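PDB 7KFL: myosin-17 from Arabidopsis thaliana, which probably recruits cargo through its globular tail, the cargo-binding part of a plant class XI myosin that moves along actin filaments. Local coordinates for residues Q89-A94 and D141-V146; V31-I36 and L78-T83; L260-C265 and S339-D344. All coordinates share one frame; numbering follows the deposited sequence.

Interaction 1 of 3, residues Q89-A94 and D141-V146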
loop_
_atom_site.group_PDB
_atom_site.type_symbol
_atom_site.label_atom_id
_atom_site.label_comp_id
_atom_site.label_asym_id
_atom_site.label_seq_id
_atom_site.Cartn_x
_atom_site.Cartn_y
_atom_site.Cartn_z
ATOM N N GLN A 89 -1.818 22.180 -6.068
ATOM C CA GLN A 89 -0.542 21.944 -6.802
ATOM C C GLN A 89 -0.521 22.767 -8.096
ATOM O O GLN A 89 0.564 23.263 -8.449
ATOM C CB GLN A 89 -0.365 20.454 -7.105
ATOM C CG GLN A 89 0.848 20.129 -7.970
ATOM C CD GLN A 89 2.163 20.411 -7.284
ATOM O OE1 GLN A 89 2.256 20.434 -6.056
ATOM N NE2 GLN A 89 3.203 20.618 -8.076
ATOM N N ARG A 90 -1.668 22.898 -8.771
ATOM C CA ARG A 90 -1.799 23.570 -10.094
ATOM C C ARG A 90 -2.204 25.041 -9.921
ATOM O O ARG A 90 -2.302 25.735 -10.952
ATOM C CB ARG A 90 -2.830 22.839 -10.959
ATOM C CG ARG A 90 -2.416 21.439 -11.389
ATOM C CD ARG A 90 -3.473 20.781 -12.259
ATOM N NE ARG A 90 -3.161 19.395 -12.592
ATOM C CZ ARG A 90 -3.964 18.570 -13.264
ATOM N NH1 ARG A 90 -5.150 18.979 -13.688
ATOM N NH2 ARG A 90 -3.580 17.328 -13.507
ATOM N N THR A 91 -2.420 25.504 -8.683
ATOM C CA THR A 91 -2.947 26.861 -8.361
ATOM C C THR A 91 -1.869 27.701 -7.660
ATOM O O THR A 91 -1.427 28.701 -8.257
ATOM C CB THR A 91 -4.224 26.758 -7.516
ATOM O OG1 THR A 91 -5.212 26.098 -8.308
ATOM C CG2 THR A 91 -4.757 28.100 -7.063
ATOM N N LEU A 92 -1.475 27.312 -6.442
ATOM C CA LEU A 92 -0.590 28.107 -5.544
ATOM C C LEU A 92 0.789 28.289 -6.193
ATOM O O LEU A 92 1.471 27.274 -6.413
ATOM C CB LEU A 92 -0.454 27.401 -4.189
ATOM C CG LEU A 92 -1.751 27.046 -3.459
ATOM C CD1 LEU A 92 -1.478 26.775 -1.988
ATOM C CD2 LEU A 92 -2.805 28.134 -3.605
ATOM N N LYS A 93 1.167 29.538 -6.491
ATOM C CA LYS A 93 2.556 29.949 -6.837
ATOM C C LYS A 93 3.301 30.263 -5.534
ATOM O O LYS A 93 2.733 30.987 -4.693
ATOM C CB LYS A 93 2.564 31.176 -7.755
ATOM C CG LYS A 93 2.351 30.911 -9.241
ATOM C CD LYS A 93 2.271 32.193 -10.060
ATOM C CE LYS A 93 1.991 31.978 -11.534
ATOM N NZ LYS A 93 3.210 32.130 -12.366
ATOM N N ALA A 94 4.523 29.741 -5.378
ATOM C CA ALA A 94 5.361 29.882 -4.162
ATOM C C ALA A 94 5.855 31.328 -4.035
ATOM O O ALA A 94 6.178 31.940 -5.074
ATOM C CB ALA A 94 6.513 28.909 -4.209
ATOM N N ASP A 141 -14.267 26.640 -12.664
ATOM C CA ASP A 141 -13.661 27.602 -13.625
ATOM C C ASP A 141 -12.203 27.193 -13.855
ATOM O O ASP A 141 -11.498 26.954 -12.851
ATOM C CB ASP A 141 -13.770 29.040 -13.107
ATOM C CG ASP A 141 -13.235 30.094 -14.064
ATOM O OD1 ASP A 141 -13.481 29.964 -15.281
ATOM O OD2 ASP A 141 -12.576 31.040 -13.584
ATOM N N ASP A 142 -11.783 27.105 -15.123
ATOM C CA ASP A 142 -10.445 26.597 -15.533
ATOM C C ASP A 142 -9.389 27.214 -14.607
ATOM O O ASP A 142 -9.336 28.459 -14.519
ATOM C CB ASP A 142 -10.165 26.877 -17.014
ATOM C CG ASP A 142 -9.417 25.756 -17.719
ATOM O OD1 ASP A 142 -8.575 25.106 -17.064
ATOM O OD2 ASP A 142 -9.692 25.532 -18.915
ATOM N N LEU A 143 -8.599 26.367 -13.937
ATOM C CA LEU A 143 -7.681 26.748 -12.829
ATOM C C LEU A 143 -6.781 27.908 -13.275
ATOM O O LEU A 143 -6.218 27.825 -14.384
ATOM C CB LEU A 143 -6.834 25.536 -12.419
ATOM C CG LEU A 143 -7.602 24.311 -11.918
ATOM C CD1 LEU A 143 -6.639 23.209 -11.504
ATOM C CD2 LEU A 143 -8.525 24.668 -10.762
ATOM N N ARG A 144 -6.663 28.938 -12.431
ATOM C CA ARG A 144 -5.791 30.125 -12.650
ATOM C C ARG A 144 -4.863 30.282 -11.440
ATOM O O ARG A 144 -5.352 30.158 -10.299
ATOM C CB ARG A 144 -6.637 31.378 -12.908
ATOM C CG ARG A 144 -7.609 31.731 -11.791
ATOM C CD ARG A 144 -8.664 32.735 -12.222
ATOM N NE ARG A 144 -9.779 32.775 -11.282
ATOM C CZ ARG A 144 -9.757 33.364 -10.086
ATOM N NH1 ARG A 144 -8.669 33.984 -9.655
ATOM N NH2 ARG A 144 -10.835 33.329 -9.321
ATOM N N GLN A 145 -3.573 30.529 -11.694
ATOM C CA GLN A 145 -2.502 30.609 -10.664
ATOM C C GLN A 145 -2.749 31.826 -9.765
ATOM O O GLN A 145 -3.101 32.893 -10.303
ATOM C CB GLN A 145 -1.125 30.713 -11.323
ATOM C CG GLN A 145 -0.747 29.505 -12.172
ATOM C CD GLN A 145 0.197 28.562 -11.466
ATOM O OE1 GLN A 145 1.416 28.685 -11.562
ATOM N NE2 GLN A 145 -0.362 27.595 -10.755
ATOM N N VAL A 146 -2.580 31.658 -8.450
ATOM C CA VAL A 146 -2.591 32.759 -7.439
ATOM C C VAL A 146 -1.277 32.678 -6.653
ATOM O O VAL A 146 -0.883 31.554 -6.288
ATOM C CB VAL A 146 -3.827 32.688 -6.516
ATOM C CG1 VAL A 146 -5.092 32.346 -7.291
ATOM C CG2 VAL A 146 -3.643 31.720 -5.354
#

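Interaction 2 of 3, residues V31-I36 and L78-T83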
loop_
_atom_site.group_PDB
_atom_site.type_symbol
_atom_site.label_atom_id
_atom_site.label_comp_id
_atom_site.label_asym_id
_atom_site.label_seq_id
_atom_site.Cartn_x
_atom_site.Cartn_y
_atom_site.Cartn_z
ATOM N N VAL A 31 -16.678 15.851 -3.643
ATOM C CA VAL A 31 -17.449 17.125 -3.556
ATOM C C VAL A 31 -16.776 18.066 -2.547
ATOM O O VAL A 31 -16.602 19.250 -2.894
ATOM C CB VAL A 31 -18.930 16.874 -3.215
ATOM C CG1 VAL A 31 -19.651 18.160 -2.843
ATOM C CG2 VAL A 31 -19.645 16.172 -4.358
ATOM N N ALA A 32 -16.417 17.571 -1.356
ATOM C CA ALA A 32 -15.884 18.386 -0.235
ATOM C C ALA A 32 -14.626 19.143 -0.684
ATOM O O ALA A 32 -14.515 20.341 -0.360
ATOM C CB ALA A 32 -15.617 17.524 0.976
ATOM N N ALA A 33 -13.724 18.478 -1.411
ATOM C CA ALA A 33 -12.489 19.073 -1.973
ATOM C C ALA A 33 -12.848 20.244 -2.898
ATOM O O ALA A 33 -12.169 21.282 -2.823
ATOM C CB ALA A 33 -11.692 18.021 -2.700
ATOM N N CYS A 34 -13.877 20.079 -3.736
ATOM C CA CYS A 34 -14.357 21.100 -4.707
ATOM C C CYS A 34 -15.022 22.263 -3.959
ATOM O O CYS A 34 -14.762 23.423 -4.324
ATOM C CB CYS A 34 -15.327 20.496 -5.717
ATOM S SG CYS A 34 -14.540 19.331 -6.860
ATOM N N VAL A 35 -15.844 21.959 -2.951
ATOM C CA VAL A 35 -16.532 22.965 -2.086
ATOM C C VAL A 35 -15.471 23.779 -1.335
ATOM O O VAL A 35 -15.578 25.021 -1.338
ATOM C CB VAL A 35 -17.526 22.291 -1.121
ATOM C CG1 VAL A 35 -17.983 23.228 -0.011
ATOM C CG2 VAL A 35 -18.725 21.726 -1.866
ATOM N N ILE A 36 -14.498 23.103 -0.713
ATOM C CA ILE A 36 -13.378 23.741 0.044
ATOM C C ILE A 36 -12.648 24.709 -0.893
ATOM O O ILE A 36 -12.565 25.902 -0.551
ATOM C CB ILE A 36 -12.425 22.685 0.647
ATOM C CG1 ILE A 36 -13.050 21.986 1.856
ATOM C CG2 ILE A 36 -11.079 23.301 1.004
ATOM C CD1 ILE A 36 -12.381 20.683 2.229
ATOM N N LEU A 78 -9.050 10.304 1.814
ATOM C CA LEU A 78 -7.953 10.024 0.850
ATOM C C LEU A 78 -8.330 10.617 -0.512
ATOM O O LEU A 78 -7.526 11.393 -1.064
ATOM C CB LEU A 78 -7.710 8.516 0.737
ATOM C CG LEU A 78 -6.597 8.125 -0.234
ATOM C CD1 LEU A 78 -5.235 8.268 0.425
ATOM C CD2 LEU A 78 -6.794 6.712 -0.756
ATOM N N SER A 79 -9.516 10.265 -1.020
ATOM C CA SER A 79 -10.042 10.705 -2.340
ATOM C C SER A 79 -10.161 12.234 -2.381
ATOM O O SER A 79 -9.797 12.824 -3.416
ATOM C CB SER A 79 -11.356 10.046 -2.647
ATOM O OG SER A 79 -11.705 10.235 -4.011
ATOM N N ASN A 80 -10.631 12.847 -1.289
ATOM C CA ASN A 80 -10.845 14.316 -1.177
ATOM C C ASN A 80 -9.499 15.044 -1.081
ATOM O O ASN A 80 -9.317 16.038 -1.813
ATOM C CB ASN A 80 -11.747 14.672 0.008
ATOM C CG ASN A 80 -13.210 14.685 -0.375
ATOM O OD1 ASN A 80 -13.672 15.626 -1.017
ATOM N ND2 ASN A 80 -13.939 13.642 -0.012
ATOM N N SER A 81 -8.600 14.583 -0.207
ATOM C CA SER A 81 -7.262 15.188 0.017
ATOM C C SER A 81 -6.471 15.185 -1.295
ATOM O O SER A 81 -5.876 16.227 -1.626
ATOM C CB SER A 81 -6.514 14.477 1.109
ATOM O OG SER A 81 -7.266 14.479 2.311
ATOM N N ALA A 82 -6.474 14.055 -2.006
ATOM C CA ALA A 82 -5.765 13.867 -3.293
ATOM C C ALA A 82 -6.252 14.912 -4.305
ATOM O O ALA A 82 -5.395 15.556 -4.939
ATOM C CB ALA A 82 -5.968 12.457 -3.797
ATOM N N THR A 83 -7.572 15.092 -4.430
ATOM C CA THR A 83 -8.207 16.033 -5.394
ATOM C C THR A 83 -7.915 17.479 -4.970
ATOM O O THR A 83 -7.601 18.292 -5.863
ATOM C CB THR A 83 -9.712 15.769 -5.542
ATOM O OG1 THR A 83 -9.882 14.390 -5.867
ATOM C CG2 THR A 83 -10.361 16.622 -6.611
HETATM O O HOH W 1 -17.048 14.629 -0.906
#

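Interaction 3 of 3, residues L260-C265 and S339-D344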
loop_
_atom_site.group_PDB
_atom_site.type_symbol
_atom_site.label_atom_id
_atom_site.label_comp_id
_atom_site.label_asym_id
_atom_site.label_seq_id
_atom_site.Cartn_x
_atom_site.Cartn_y
_atom_site.Cartn_z
ATOM N N LEU A 260 13.246 -19.253 8.395
ATOM C CA LEU A 260 13.321 -19.272 9.884
ATOM C C LEU A 260 12.554 -20.459 10.483
ATOM O O LEU A 260 12.905 -20.852 11.616
ATOM C CB LEU A 260 12.780 -17.943 10.423
ATOM C CG LEU A 260 13.564 -16.694 10.020
ATOM C CD1 LEU A 260 13.036 -15.472 10.754
ATOM C CD2 LEU A 260 15.054 -16.865 10.280
ATOM N N ARG A 261 11.546 -20.996 9.787
ATOM C CA ARG A 261 10.738 -22.153 10.265
ATOM C C ARG A 261 11.120 -23.403 9.467
ATOM O O ARG A 261 10.881 -23.419 8.242
ATOM C CB ARG A 261 9.240 -21.869 10.139
ATOM C CG ARG A 261 8.792 -20.591 10.829
ATOM C CD ARG A 261 7.327 -20.663 11.209
ATOM N NE ARG A 261 6.907 -19.516 11.995
ATOM C CZ ARG A 261 5.808 -19.463 12.742
ATOM N NH1 ARG A 261 4.991 -20.503 12.818
ATOM N NH2 ARG A 261 5.528 -18.362 13.415
ATOM N N ARG A 262 11.694 -24.400 10.146
ATOM C CA ARG A 262 12.112 -25.699 9.556
ATOM C C ARG A 262 10.897 -26.344 8.881
ATOM O O ARG A 262 11.011 -26.715 7.696
ATOM C CB ARG A 262 12.721 -26.593 10.642
ATOM C CG ARG A 262 13.357 -27.877 10.127
ATOM C CD ARG A 262 12.424 -29.071 10.220
ATOM N NE ARG A 262 13.085 -30.326 9.880
ATOM C CZ ARG A 262 12.507 -31.524 9.919
ATOM N NH1 ARG A 262 11.241 -31.645 10.285
ATOM N NH2 ARG A 262 13.202 -32.600 9.589
ATOM N N GLU A 263 9.769 -26.414 9.601
ATOM C CA GLU A 263 8.514 -27.095 9.177
ATOM C C GLU A 263 7.937 -26.468 7.897
ATOM O O GLU A 263 7.219 -27.192 7.180
ATOM C CB GLU A 263 7.469 -27.081 10.296
ATOM C CG GLU A 263 6.957 -25.698 10.673
ATOM C CD GLU A 263 7.738 -24.991 11.767
ATOM O OE1 GLU A 263 8.923 -25.332 11.965
ATOM O OE2 GLU A 263 7.157 -24.096 12.419
ATOM N N CYS A 264 8.206 -25.183 7.629
ATOM C CA CYS A 264 7.730 -24.460 6.415
ATOM C C CYS A 264 8.651 -24.751 5.222
ATOM O O CYS A 264 8.230 -24.494 4.081
ATOM C CB CYS A 264 7.667 -22.956 6.638
ATOM S SG CYS A 264 6.513 -22.469 7.946
ATOM N N CYS A 265 9.857 -25.261 5.480
ATOM C CA CYS A 265 10.887 -25.563 4.452
ATOM C C CYS A 265 10.764 -27.035 4.036
ATOM O O CYS A 265 11.736 -27.789 4.206
ATOM C CB CYS A 265 12.277 -25.224 4.977
ATOM S SG CYS A 265 13.409 -24.667 3.676
ATOM N N SER A 339 18.076 -24.776 1.174
ATOM C CA SER A 339 18.693 -26.039 0.688
ATOM C C SER A 339 19.081 -26.954 1.858
ATOM O O SER A 339 18.868 -28.174 1.741
ATOM C CB SER A 339 19.887 -25.750 -0.192
ATOM O OG SER A 339 19.486 -25.096 -1.388
ATOM N N THR A 340 19.640 -26.396 2.936
ATOM C CA THR A 340 20.206 -27.155 4.086
ATOM C C THR A 340 19.108 -27.512 5.099
ATOM O O THR A 340 19.309 -28.484 5.848
ATOM C CB THR A 340 21.338 -26.376 4.765
ATOM O OG1 THR A 340 20.844 -25.083 5.115
ATOM C CG2 THR A 340 22.562 -26.243 3.887
ATOM N N MET A 341 18.008 -26.753 5.131
ATOM C CA MET A 341 16.891 -26.931 6.101
ATOM C C MET A 341 15.758 -27.751 5.464
ATOM O O MET A 341 14.880 -28.215 6.220
ATOM C CB MET A 341 16.354 -25.572 6.558
ATOM C CG MET A 341 15.780 -25.586 7.960
ATOM S SD MET A 341 15.579 -23.918 8.634
ATOM C CE MET A 341 14.325 -23.268 7.531
ATOM N N TYR A 342 15.789 -27.927 4.137
ATOM C CA TYR A 342 14.789 -28.686 3.339
ATOM C C TYR A 342 14.648 -30.111 3.884
ATOM O O TYR A 342 15.674 -30.746 4.187
ATOM C CB TYR A 342 15.187 -28.721 1.861
ATOM C CG TYR A 342 14.245 -29.498 0.978
ATOM C CD1 TYR A 342 13.073 -28.929 0.506
ATOM C CD2 TYR A 342 14.519 -30.807 0.615
ATOM C CE1 TYR A 342 12.198 -29.636 -0.305
ATOM C CE2 TYR A 342 13.658 -31.528 -0.196
ATOM C CZ TYR A 342 12.493 -30.941 -0.659
ATOM O OH TYR A 342 11.640 -31.645 -1.459
ATOM N N TRP A 343 13.406 -30.591 3.995
ATOM C CA TRP A 343 13.047 -31.971 4.420
ATOM C C TRP A 343 11.748 -32.384 3.717
ATOM O O TRP A 343 11.123 -31.516 3.088
ATOM C CB TRP A 343 12.925 -32.055 5.948
ATOM C CG TRP A 343 11.775 -31.267 6.495
ATOM C CD1 TRP A 343 11.665 -29.908 6.543
ATOM C CD2 TRP A 343 10.557 -31.789 7.056
ATOM N NE1 TRP A 343 10.467 -29.549 7.099
ATOM C CE2 TRP A 343 9.766 -30.680 7.425
ATOM C CE3 TRP A 343 10.060 -33.077 7.288
ATOM C CZ2 TRP A 343 8.509 -30.823 8.010
ATOM C CZ3 TRP A 343 8.816 -33.216 7.865
ATOM C CH2 TRP A 343 8.053 -32.103 8.221
ATOM N N ASP A 344 11.360 -33.659 3.819
ATOM C CA ASP A 344 10.212 -34.228 3.063
ATOM C C ASP A 344 9.792 -35.567 3.686
ATOM O O ASP A 344 10.457 -36.581 3.411
ATOM C CB ASP A 344 10.581 -34.362 1.582
ATOM C CG ASP A 344 9.407 -34.637 0.663
ATOM O OD1 ASP A 344 8.287 -34.812 1.174
ATOM O OD2 ASP A 344 9.627 -34.673 -0.560
#

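Interaction 1 of 3, residues Q89-A94 and D141-V146
A short parallel two-stranded sheet brings Leu92 beside Val146, with their CA atoms 5.4 Å apart. Two backbone hydrogen bonds define the pairing. Val146 N donates to Thr91 O at 3.2 Å. Val146 O accepts from Lys93 N at 2.9 Å, a nearly straight bond with 175° at the hydrogen. One residue thus bonds to both neighbours of its opposite number, the parallel pattern. Gln145 adds a side-chain link: a bend at chi2 of -101° swings CD toward the carbonyls of Arg90 and Thr91, and NE2 forms a weak bond to Arg90 O at 2.7 Å. The amide oxygen, OE1, lies 3.3 Å from Lys93 CE, the two chains crossing at about a right angle. Leu92 and Val146 share one face of the sheet and point the same way, CD2 of the leucine lying 4.1 Å from CG2 of the valine. Farther back along the chain, Leu143 CD1 packs 3.9 Å from Arg90 CB. Phe46 touches both Leu92 and Val146, while Thr91 OG1 is hydrogen-bonded to Leu87 O and to Tyr37 OH of helix 31-43. Just before the strand, Arg90 NH2 is hydrogen-bonded to Ser392 O of helix 388-393.

Interaction 2 of 3, residues V31-I36 and L78-T83
Asn80 reaches from helix 71-89 to Ala32 and Ala33, near the N-terminal end of helix 31-43. Its CB is directed at that helix, and chi1 of -89° carries CG onward until it lies 4.0 Å from Ala32 CB. Beyond CG the amide divides its work. OD1 accepts a hydrogen bond from Ala33 N at 2.9 Å, with 148° at the hydrogen and the donor tilted modestly from the amide carbonyl plane. The same oxygen is 3.4 Å from Ala32 CB, so it sits against a methyl group as well as an N-H. ND2 donates to Tyr76 O, one turn back in its own helix, which helps fix the rotation of the amide. It also makes a weak bond of 3.4 Å to a water that accepts from Ala32 N at 3.0 Å; two successive N-H groups of helix 31-43 are therefore met, one directly and one through water. A leucine in place of Asn80 would probably leave the Ala33 N-H without this acceptor and Tyr76 O without its side-chain donor.

Backbone proximity makes this reach possible. Ala33 and Asn80 have CA atoms 5.1 Å apart, and Ala33 CB comes within 3.2 Å of Asn80 O, a tight fit; Thr83 CB flanks the same methyl. Thr83 OG1 turns back to bond Ser79 O within its own helix. Pro30 touches both Asn80 and Thr83, and Leu84 touches Ala33, extending the buried surface. The short segments approach to 8.2 Å between axes and cross at -37°, running in broadly the same direction. The small Ala33 facing Asn80 at the nearest CA pair goes with that close axis separation, and the buried amide ties together two packed helices of a largely helical domain, the globular tail.

Interaction 3 of 3, residues L260-C265 and S339-D344
Arg262 lays its guanidinium flat on the indole of Trp343, the two planes only 10° apart and their centres separated by 3.5 Å. NH1 stands over the centre of the ring system, 3.2 Å above its plane, and CZ lies over the five-membered ring in cation-pi geometry. As a whole the arginine chain crosses the tryptophan at about a right angle; its bend at chi2 (-97°) brings CD over the same face for a CH-pi contact. Trp343 NE1 meanwhile donates to Arg262 O at 2.9 Å from above the carbonyl plane, and Cys265 N reaches that oxygen from the opposite face. The indole is held both by the stack over its face and by the NE1 bond. This contact joins the turn between helices 236-260 and 267-287 to the segment leaving helix 332-341, both segments falling in the DIL region of the myosin tail. There Trp343 N bonds to Cys265 O at 3.3 Å. Met341 comes in obliquely beside Arg262, CG to CG 4.0 Å; its CE ends 3.5 Å from Arg261 O and 3.8 Å from Cys265 CB. Tyr342 sets off with its CB pointing away from the turn; its OH is hydrogen-bonded to Lys314 NZ, and its side chain touches Phe267 and Leu309.

Overall arrangement
Interactions 1 and 2 are neighbours, with centres 16 Å apart and nearest atoms about 7 Å apart, so they do not touch. Helix 71-89 carries one half of interaction 2 and is followed in the chain by strand 92-93 of interaction 1, while helix 31-43, the other half of interaction 2, supplies Tyr37 to Thr91 and Leu143. Interaction 3 lies on the opposite side of the chain's centre: its centre is 59 Å from that of interaction 1 and 51 Å from that of interaction 2. All three close in series along the chain, with no nesting. Interaction 2 is buried and interaction 1 is at the surface; interaction 3 is partly buried.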